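Local coordinates for protein choline dehydrogenase and related flavoproteins (Aspergillus oryzae, PDB 3Q9T) that oxidises formate as a formate oxidase of the glucose-methanol-choline oxidoreductase family, with 8-formyl-FAD at its catalytic site, at residues A[321-326]-A[397-402]; A[313-318]-A[414-419]; A[297-302]-A[514-519]; A[293-298]-A[533-538]. All blocks are in the same frame, centred on the assembly; numbering follows the deposited sequence. Where two conformers were deposited one is given.

Overall arrangement
The four contacts form two pairs at opposite sides of the chain's centre. Interactions 1 and 2 have centres about 8 Å apart. Interaction 2 joins strands 308-316 and 415-423 of the large mixed sheet. Interaction 1 lies beside it, between the start of helix 323-327 and the loop after strand 392-397. Interactions 3 and 4, centres about 11 Å apart, share S297 and R298. Along the chain 293-298 and 297-302 come first, then 313-318, 321-326, 397-402 and 414-419, and last 514-519 and 533-538. Interaction 1 thus falls within the span of interaction 2, and both fall within those of 3 and 4. Sequence-distant regions are thus joined at both sides of this flavoprotein.

Interaction 1: A[321-326]-A[397-402]; sequences GMDDVL and VCMFGT
The start of helix 323-327 packs here on an inverse gamma turn centred on C398, in the loop after strand 392-397. The backbones meet first. M322 N donates to C398 O at 2.8 Å, in the plane of the carbonyl. This bond joins the loop to the residue just before the helix, whose first turn closes on M322 O; that oxygen takes both V325 N and L326 N.

The D323 side chain makes the next link. Its CB lies 4.2 Å from M399 CE and carries CG anti to the carbonyl carbon (chi1 -53°), which turns the carboxylate toward the loop. CG sits 4.0 Å from M399 CB. One oxygen, OD1, lies 3.3 Å from that same M399 CB and is also bound by H416 N of strand 415-423. The other, OD2, takes F400 N at 3.1 Å, with the donor above the carboxylate plane. F400 N also has a weak bond to OD1. One buried carboxylate thus collects two backbone N-H groups from different parts of the fold. These donors probably stabilise its negative charge.

M399 slides past D323 in the opposite direction. Its chain bends at chi3, and CE comes to 3.9 Å from M322 CB. L327 of the same helix also touches M399. M322 CG rests 4.0 Å from C398 SG. Further along the helix, L326 CB lies 3.8 Å from M399 CE.

Interaction 2: A[313-318]-A[414-419]; sequences VLRVKD and GDHLTV
This is an antiparallel beta pairing between strands 308-316 and 415-423 in the large mixed sheet. L314 and L417 form a hydrogen-bonded pair: L314 N donates to L417 O at 3.0 Å, and L417 N to L314 O at 2.8 Å. Non-hydrogen-bonded pairs lie on both sides of it, V313 with T418 and R315 with H416. Next along, V316 N donates to D415 O from above the carbonyl plane.

L314 and L417 share one sheet face and rest on L471 of helix 454-473. V313, R315, H416 and T418 lie on the other face. There V313 CG1 crosses obliquely to the H416 ring, 3.7 Å from CD2. V313 CG2 meets T418 OG1, which is held by M399 O and G401 N of the neighbouring loop.

R315 runs extended, with CG anti to the backbone N (chi1 176°). Its guanidinium lies flat over G414, whose CA is 3.4 Å above the centre of the plane. T413 OG1 binds R315 NH1. D415 OD2 is held by G319 N, past the end of the first strand. A water closes that end: it accepts from D415 N at 2.8 Å and donates to D318 OD1 and to V316 O, the latter at 2.6 Å.

Interaction 3: A[297-302]-A[514-519]; sequences SRHVGQ and TARLSK
The H299 ring and the R516 guanidinium cross obliquely, their planes 28° apart. R516 NH2 comes to 3.5 Å from H299 CE1. Each group is held by outside partners. H299 NE2 bonds D522 O and H299 ND1 bonds N303 ND2, which is consistent with a neutral ring carrying its proton on NE2. R516 NH2 bonds Q523 O. R516 reaches the ring on a chain extended from CG to NE.

The backbone link is short. G301 N donates to T514 O at 2.8 Å, onto a lone pair in the carbonyl plane, with an N-H...O angle of 160°. G301 stands at the third position of a type II turn from H299 to Q302, which follows a type I turn from S297 to V300. T514 CA makes a nearly straight CH...O contact of 3.3 Å with Q302 O. A water accepts from R516 N and lies 3.1 Å from H299 O.

T514 CG2 lies 3.8 Å from G301 O, while its OG1 bonds V268 O. The T514 side chain is about 9 Å from the bound flavin cofactor. V300 turns away from 514-519 and packs on P272, L275 and M276 of helix 267-277. T514 touches P272 of the same helix and L304 of strand 302-304.

Interaction 4: A[293-298]-A[533-538]; sequences TIVDSR and HGIKKL
V295, I535 and H533 have the most surface buried where the short strand 295-296 meets the loop before strand 538-540. V295 leads. Its backbone bonds to G279 and G281 and so lies in a two-stranded parallel pairing with strand 280-281. Its side chain points at the loop.

The two V295 methyls divide the work. CG1 is anti to the backbone N (chi1 173°) and lies 3.8 Å from H533 O. CG2 meets I535 CD1 at 3.8 Å and lies 4.0 Å from G534 O. Valine and isoleucine cross obliquely. I535 CG1 is anti to the carbonyl carbon (chi1 -58°), and a bend at chi2 (-76°) brings CD1 toward the strand. I294 CG2 also comes to 4.4 Å from I535 CD1. I280, I234 and C241 touch I535 as well, so its side chain joins this contact to strands 227-235 and 240-248. I521 touches V295.

H533 takes part through its backbone. Its ring is turned elsewhere, and NE2 bonds S518 OG. A water bridges to H533 O: S297 OG donates to it at 2.8 Å, and it donates to that carbonyl at 3.0 Å.

No direct hydrogen bond crosses between the segments. Methyl groups and backbone carbonyl oxygens make the touch, and the polar link runs through water. The contact thus rests on van der Waals packing near the protein surface, away from the flavin site.

Interaction 1: A[321-326]-A[397-402]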
# COMPACT_ATOMS: atom_id res chain seq x y z
N GLY A 321 -27.10 7.90 15.68
CA GLY A 321 -26.22 8.36 14.64
C GLY A 321 -27.10 8.78 13.48
O GLY A 321 -28.29 8.54 13.51
N MET A 322 -26.51 9.40 12.47
CA MET A 322 -27.28 10.02 11.40
C MET A 322 -27.38 9.19 10.12
O MET A 322 -27.94 9.65 9.12
CB MET A 322 -26.69 11.39 11.11
CG MET A 322 -26.79 12.34 12.30
SD MET A 322 -28.51 12.67 12.69
CE MET A 322 -29.12 13.29 11.11
N ASP A 323 -26.84 7.98 10.15
CA ASP A 323 -26.79 7.13 8.97
C ASP A 323 -28.15 7.01 8.26
O ASP A 323 -28.23 7.09 7.03
CB ASP A 323 -26.28 5.73 9.33
CG ASP A 323 -24.95 5.76 10.07
OD1 ASP A 323 -24.85 6.46 11.10
OD2 ASP A 323 -24.01 5.09 9.61
N ASP A 324 -29.20 6.80 9.04
CA ASP A 324 -30.51 6.51 8.45
C ASP A 324 -31.16 7.75 7.84
O ASP A 324 -32.11 7.65 7.08
CB ASP A 324 -31.45 5.88 9.48
CG ASP A 324 -32.38 4.85 8.86
OD1 ASP A 324 -31.88 3.99 8.09
OD2 ASP A 324 -33.60 4.90 9.12
N VAL A 325 -30.62 8.92 8.18
CA VAL A 325 -31.16 10.17 7.69
C VAL A 325 -30.35 10.69 6.52
O VAL A 325 -30.91 11.11 5.51
CB VAL A 325 -31.19 11.23 8.79
CG1 VAL A 325 -31.81 12.51 8.26
CG2 VAL A 325 -31.94 10.71 10.03
N LEU A 326 -29.03 10.65 6.65
CA LEU A 326 -28.17 11.28 5.65
C LEU A 326 -27.54 10.31 4.65
O LEU A 326 -27.37 10.65 3.47
CB LEU A 326 -27.10 12.12 6.34
CG LEU A 326 -27.66 13.31 7.11
CD1 LEU A 326 -26.59 13.98 7.97
CD2 LEU A 326 -28.28 14.30 6.14
N VAL A 397 -17.59 11.61 15.33
CA VAL A 397 -18.44 11.87 14.17
C VAL A 397 -19.68 11.01 14.32
O VAL A 397 -19.58 9.80 14.50
CB VAL A 397 -17.71 11.53 12.86
CG1 VAL A 397 -18.57 11.85 11.66
CG2 VAL A 397 -16.40 12.28 12.78
N CYS A 398 -20.85 11.63 14.25
CA CYS A 398 -22.09 10.92 14.57
C CYS A 398 -22.73 10.25 13.37
O CYS A 398 -23.94 10.36 13.16
CB CYS A 398 -23.11 11.84 15.27
SG CYS A 398 -23.52 13.34 14.38
N MET A 399 -21.92 9.55 12.58
CA MET A 399 -22.42 8.62 11.57
C MET A 399 -21.24 7.88 10.96
O MET A 399 -20.09 8.23 11.23
CB MET A 399 -23.26 9.33 10.50
CG MET A 399 -22.50 9.90 9.32
SD MET A 399 -23.56 10.57 7.99
CE MET A 399 -24.96 9.52 8.11
N PHE A 400 -21.50 6.85 10.17
CA PHE A 400 -20.40 6.20 9.47
C PHE A 400 -19.76 7.21 8.53
O PHE A 400 -20.46 7.86 7.76
CB PHE A 400 -20.88 5.00 8.65
CG PHE A 400 -19.76 4.25 8.00
CD1 PHE A 400 -19.09 3.25 8.67
CD2 PHE A 400 -19.36 4.56 6.71
CE1 PHE A 400 -18.06 2.54 8.08
CE2 PHE A 400 -18.32 3.85 6.10
CZ PHE A 400 -17.67 2.84 6.79
N GLY A 401 -18.44 7.34 8.60
CA GLY A 401 -17.73 8.29 7.75
C GLY A 401 -16.76 7.65 6.77
O GLY A 401 -15.69 7.17 7.17
N THR A 402 -17.12 7.67 5.48
CA THR A 402 -16.30 7.06 4.44
C THR A 402 -14.92 7.67 4.42
O THR A 402 -13.97 6.98 4.11
CB THR A 402 -16.91 7.24 3.04
OG1 THR A 402 -17.30 8.60 2.87
CG2 THR A 402 -18.13 6.33 2.86

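Interaction 2: A[313-318]-A[414-419]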
# COMPACT_ATOMS: atom_id res chain seq x y z
N VAL A 313 -15.04 2.49 13.85
CA VAL A 313 -16.50 2.63 13.84
C VAL A 313 -17.20 1.70 14.84
O VAL A 313 -16.87 0.51 14.94
CB VAL A 313 -17.07 2.33 12.45
CG1 VAL A 313 -18.60 2.19 12.50
CG2 VAL A 313 -16.64 3.41 11.44
N LEU A 314 -18.15 2.25 15.59
CA LEU A 314 -19.05 1.44 16.38
C LEU A 314 -20.46 1.50 15.82
O LEU A 314 -20.96 2.57 15.48
CB LEU A 314 -19.09 1.92 17.84
CG LEU A 314 -17.76 1.96 18.57
CD1 LEU A 314 -17.98 2.40 20.02
CD2 LEU A 314 -17.11 0.58 18.49
N ARG A 315 -21.13 0.36 15.75
CA ARG A 315 -22.55 0.36 15.51
C ARG A 315 -23.22 0.74 16.82
O ARG A 315 -22.85 0.26 17.89
CB ARG A 315 -23.04 -1.00 15.00
CG ARG A 315 -24.55 -1.06 14.82
CD ARG A 315 -24.96 -2.35 14.16
NE ARG A 315 -26.40 -2.39 13.90
CZ ARG A 315 -26.93 -2.70 12.72
NH1 ARG A 315 -26.13 -2.96 11.69
NH2 ARG A 315 -28.25 -2.72 12.56
N VAL A 316 -24.20 1.62 16.73
CA VAL A 316 -24.72 2.25 17.91
C VAL A 316 -26.23 2.08 17.80
O VAL A 316 -26.72 1.75 16.73
CB VAL A 316 -24.26 3.72 17.92
CG1 VAL A 316 -25.35 4.64 17.45
CG2 VAL A 316 -23.71 4.08 19.27
N LYS A 317 -26.97 2.23 18.90
CA LYS A 317 -28.41 2.01 18.87
C LYS A 317 -29.15 2.93 17.89
O LYS A 317 -28.76 4.09 17.70
CB LYS A 317 -29.01 2.17 20.25
CG LYS A 317 -28.65 1.05 21.19
CD LYS A 317 -29.54 1.07 22.44
CE LYS A 317 -29.12 -0.01 23.42
NZ LYS A 317 -28.53 -1.19 22.71
N ASP A 318 -30.22 2.42 17.29
CA ASP A 318 -31.00 3.22 16.36
C ASP A 318 -31.29 4.60 16.96
O ASP A 318 -31.70 4.70 18.12
CB ASP A 318 -32.32 2.53 16.00
CG ASP A 318 -32.15 1.40 15.00
OD1 ASP A 318 -31.02 1.19 14.49
OD2 ASP A 318 -33.16 0.72 14.71
N GLY A 414 -28.12 0.02 10.12
CA GLY A 414 -27.67 0.46 11.43
C GLY A 414 -27.14 1.88 11.47
O GLY A 414 -26.69 2.43 10.47
N ASP A 415 -27.20 2.49 12.64
CA ASP A 415 -26.58 3.79 12.82
C ASP A 415 -25.17 3.57 13.38
O ASP A 415 -24.91 2.56 14.03
CB ASP A 415 -27.44 4.68 13.73
CG ASP A 415 -28.74 5.12 13.07
OD1 ASP A 415 -28.75 5.39 11.85
OD2 ASP A 415 -29.77 5.21 13.78
N HIS A 416 -24.26 4.48 13.11
CA HIS A 416 -22.89 4.29 13.57
C HIS A 416 -22.30 5.54 14.19
O HIS A 416 -22.81 6.65 14.01
CB HIS A 416 -22.03 3.82 12.41
CG HIS A 416 -22.52 2.54 11.80
ND1 HIS A 416 -23.59 2.50 10.94
CD2 HIS A 416 -22.11 1.26 11.96
CE1 HIS A 416 -23.81 1.25 10.58
NE2 HIS A 416 -22.93 0.48 11.19
N LEU A 417 -21.23 5.35 14.95
CA LEU A 417 -20.38 6.44 15.38
C LEU A 417 -19.01 6.19 14.75
O LEU A 417 -18.52 5.07 14.74
CB LEU A 417 -20.28 6.46 16.91
CG LEU A 417 -19.12 7.22 17.55
CD1 LEU A 417 -19.29 8.72 17.42
CD2 LEU A 417 -18.99 6.83 19.01
N THR A 418 -18.39 7.23 14.21
CA THR A 418 -17.01 7.11 13.73
C THR A 418 -16.09 7.94 14.62
O THR A 418 -16.16 9.17 14.63
CB THR A 418 -16.86 7.58 12.26
OG1 THR A 418 -17.76 6.86 11.41
CG2 THR A 418 -15.42 7.38 11.77
N VAL A 419 -15.24 7.26 15.40
CA VAL A 419 -14.32 7.95 16.30
C VAL A 419 -12.98 8.12 15.60
O VAL A 419 -12.34 7.13 15.22
CB VAL A 419 -14.06 7.14 17.60
CG1 VAL A 419 -13.03 7.84 18.46
CG2 VAL A 419 -15.34 6.95 18.37
O HOH W 1 -28.24 0.98 14.81

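Interaction 3: A[297-302]-A[514-519]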
# COMPACT_ATOMS: atom_id res chain seq x y z
N SER A 297 18.64 25.14 -1.38
CA SER A 297 17.81 25.26 -0.19
C SER A 297 17.44 23.86 0.29
O SER A 297 16.43 23.28 -0.13
CB SER A 297 16.56 26.09 -0.51
OG SER A 297 15.87 26.46 0.66
N ARG A 298 18.26 23.32 1.18
CA ARG A 298 18.18 21.92 1.62
C ARG A 298 16.83 21.51 2.20
O ARG A 298 16.45 20.34 2.15
CB ARG A 298 19.25 21.62 2.68
CG ARG A 298 20.68 21.92 2.28
CD ARG A 298 21.67 21.10 3.14
NE ARG A 298 22.25 21.81 4.28
CZ ARG A 298 21.64 22.71 5.04
NH1 ARG A 298 20.39 23.07 4.82
NH2 ARG A 298 22.29 23.26 6.06
N HIS A 299 16.11 22.47 2.78
CA HIS A 299 14.91 22.14 3.53
C HIS A 299 13.65 22.07 2.69
O HIS A 299 12.58 21.72 3.19
CB HIS A 299 14.74 23.13 4.71
CG HIS A 299 15.68 22.87 5.85
ND1 HIS A 299 15.42 21.94 6.83
CD2 HIS A 299 16.89 23.41 6.14
CE1 HIS A 299 16.43 21.92 7.69
NE2 HIS A 299 17.33 22.80 7.30
N VAL A 300 13.75 22.42 1.41
CA VAL A 300 12.57 22.47 0.56
C VAL A 300 11.99 21.06 0.35
O VAL A 300 12.68 20.17 -0.13
CB VAL A 300 12.87 23.11 -0.81
CG1 VAL A 300 11.66 22.97 -1.74
CG2 VAL A 300 13.26 24.59 -0.64
N GLY A 301 10.73 20.88 0.71
CA GLY A 301 10.11 19.56 0.64
C GLY A 301 10.43 18.68 1.85
O GLY A 301 9.77 17.67 2.06
N GLN A 302 11.45 19.04 2.63
CA GLN A 302 11.78 18.31 3.86
C GLN A 302 10.89 18.73 5.03
O GLN A 302 10.14 19.71 4.92
CB GLN A 302 13.25 18.50 4.21
CG GLN A 302 14.18 18.01 3.11
CD GLN A 302 13.97 16.54 2.78
OE1 GLN A 302 14.08 15.67 3.65
NE2 GLN A 302 13.66 16.25 1.52
N THR A 514 6.81 21.78 4.78
CA THR A 514 7.71 21.56 3.65
C THR A 514 8.42 22.80 3.11
O THR A 514 9.18 22.70 2.16
CB THR A 514 6.96 20.91 2.50
OG1 THR A 514 5.78 21.69 2.23
CG2 THR A 514 6.57 19.48 2.89
N ALA A 515 8.17 23.96 3.69
CA ALA A 515 8.95 25.15 3.34
C ALA A 515 8.93 26.07 4.55
O ALA A 515 8.49 27.20 4.48
CB ALA A 515 8.39 25.84 2.10
N ARG A 516 9.45 25.56 5.66
CA ARG A 516 9.13 26.08 6.96
C ARG A 516 9.77 27.42 7.30
O ARG A 516 10.89 27.74 6.86
CB ARG A 516 9.48 25.06 8.04
CG ARG A 516 10.97 24.91 8.31
CD ARG A 516 11.20 23.73 9.25
NE ARG A 516 12.60 23.49 9.48
CZ ARG A 516 13.07 22.54 10.28
NH1 ARG A 516 12.24 21.74 10.93
NH2 ARG A 516 14.38 22.41 10.43
N LEU A 517 9.04 28.19 8.09
CA LEU A 517 9.59 29.43 8.59
C LEU A 517 10.86 29.11 9.40
O LEU A 517 10.96 28.06 10.06
CB LEU A 517 8.55 30.22 9.39
CG LEU A 517 8.47 30.06 10.90
CD1 LEU A 517 9.72 30.63 11.49
CD2 LEU A 517 7.27 30.80 11.42
N SER A 518 11.82 30.02 9.30
CA SER A 518 13.13 29.78 9.90
C SER A 518 13.97 31.06 9.99
O SER A 518 13.64 32.07 9.38
CB SER A 518 13.89 28.74 9.08
OG SER A 518 14.14 29.23 7.78
N LYS A 519 15.08 30.99 10.71
CA LYS A 519 15.94 32.16 10.85
C LYS A 519 16.99 32.27 9.74
O LYS A 519 17.52 33.34 9.50
CB LYS A 519 16.59 32.19 12.24
CG LYS A 519 15.59 32.54 13.34
CD LYS A 519 16.14 32.27 14.72
CE LYS A 519 15.26 32.91 15.79
NZ LYS A 519 15.61 32.39 17.15
O HOH W 2 10.84 22.68 5.57

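Interaction 4: A[293-298]-A[533-538]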
# COMPACT_ATOMS: atom_id res chain seq x y z
N THR A 293 20.27 24.61 -10.31
CA THR A 293 20.10 25.09 -8.95
C THR A 293 20.35 26.57 -8.94
O THR A 293 21.43 27.02 -9.28
CB THR A 293 21.08 24.43 -8.01
OG1 THR A 293 20.90 23.01 -8.06
CG2 THR A 293 20.86 24.92 -6.57
N ILE A 294 19.33 27.34 -8.57
CA ILE A 294 19.51 28.77 -8.39
C ILE A 294 19.86 29.03 -6.93
O ILE A 294 20.79 29.77 -6.64
CB ILE A 294 18.27 29.54 -8.80
CG1 ILE A 294 18.06 29.41 -10.31
CG2 ILE A 294 18.42 31.00 -8.39
CD1 ILE A 294 16.76 29.99 -10.79
N VAL A 295 19.13 28.39 -6.03
CA VAL A 295 19.45 28.46 -4.61
C VAL A 295 19.47 27.06 -4.01
O VAL A 295 18.48 26.35 -4.08
CB VAL A 295 18.39 29.31 -3.84
CG1 VAL A 295 18.63 29.24 -2.33
CG2 VAL A 295 18.39 30.75 -4.34
N ASP A 296 20.59 26.66 -3.43
CA ASP A 296 20.64 25.38 -2.76
C ASP A 296 19.92 25.51 -1.40
O ASP A 296 20.51 25.95 -0.41
CB ASP A 296 22.09 24.89 -2.60
CG ASP A 296 22.18 23.51 -1.96
OD1 ASP A 296 23.23 23.18 -1.38
OD2 ASP A 296 21.19 22.74 -2.04
N SER A 297 18.64 25.14 -1.38
CA SER A 297 17.81 25.26 -0.19
C SER A 297 17.44 23.86 0.29
O SER A 297 16.43 23.28 -0.13
CB SER A 297 16.56 26.09 -0.51
OG SER A 297 15.87 26.46 0.66
N ARG A 298 18.26 23.32 1.18
CA ARG A 298 18.18 21.92 1.62
C ARG A 298 16.83 21.51 2.20
O ARG A 298 16.45 20.34 2.15
CB ARG A 298 19.25 21.62 2.68
CG ARG A 298 20.68 21.92 2.28
CD ARG A 298 21.67 21.10 3.14
NE ARG A 298 22.25 21.81 4.28
CZ ARG A 298 21.64 22.71 5.04
NH1 ARG A 298 20.39 23.07 4.82
NH2 ARG A 298 22.29 23.26 6.06
N HIS A 533 14.35 32.36 1.62
CA HIS A 533 15.79 32.59 1.79
C HIS A 533 16.46 32.53 0.42
O HIS A 533 16.30 31.56 -0.33
CB HIS A 533 16.44 31.53 2.69
CG HIS A 533 15.95 31.54 4.11
ND1 HIS A 533 16.15 32.59 4.97
CD2 HIS A 533 15.30 30.59 4.83
CE1 HIS A 533 15.62 32.31 6.15
NE2 HIS A 533 15.10 31.10 6.09
N GLY A 534 17.19 33.58 0.07
CA GLY A 534 17.94 33.60 -1.16
C GLY A 534 17.25 34.31 -2.31
O GLY A 534 17.87 34.57 -3.34
N ILE A 535 15.97 34.63 -2.15
CA ILE A 535 15.20 35.21 -3.25
C ILE A 535 14.45 36.47 -2.81
O ILE A 535 13.87 36.50 -1.75
CB ILE A 535 14.21 34.20 -3.83
CG1 ILE A 535 14.94 32.94 -4.33
CG2 ILE A 535 13.43 34.80 -5.00
CD1 ILE A 535 15.67 33.13 -5.65
N LYS A 536 14.48 37.51 -3.64
CA LYS A 536 13.70 38.71 -3.34
C LYS A 536 12.35 38.67 -4.04
O LYS A 536 12.20 38.03 -5.08
CB LYS A 536 14.46 39.96 -3.78
CG LYS A 536 15.88 40.09 -3.25
CD LYS A 536 16.56 41.27 -3.96
CE LYS A 536 18.06 41.29 -3.76
NZ LYS A 536 18.70 42.33 -4.63
N LYS A 537 11.37 39.36 -3.46
CA LYS A 537 10.03 39.48 -4.04
C LYS A 537 9.24 38.16 -4.09
O LYS A 537 8.33 38.02 -4.91
CB LYS A 537 10.10 40.11 -5.43
CG LYS A 537 10.66 41.54 -5.47
CD LYS A 537 10.42 42.17 -6.85
CE LYS A 537 10.62 43.68 -6.86
NZ LYS A 537 12.06 44.07 -6.88
N LEU A 538 9.61 37.20 -3.25
CA LEU A 538 8.95 35.90 -3.22
C LEU A 538 8.66 35.48 -1.78
O LEU A 538 9.58 35.35 -0.98
CB LEU A 538 9.83 34.81 -3.87
CG LEU A 538 9.20 33.40 -3.88
CD1 LEU A 538 7.81 33.44 -4.51
CD2 LEU A 538 10.09 32.37 -4.59
O HOH W 3 15.00 29.08 0.72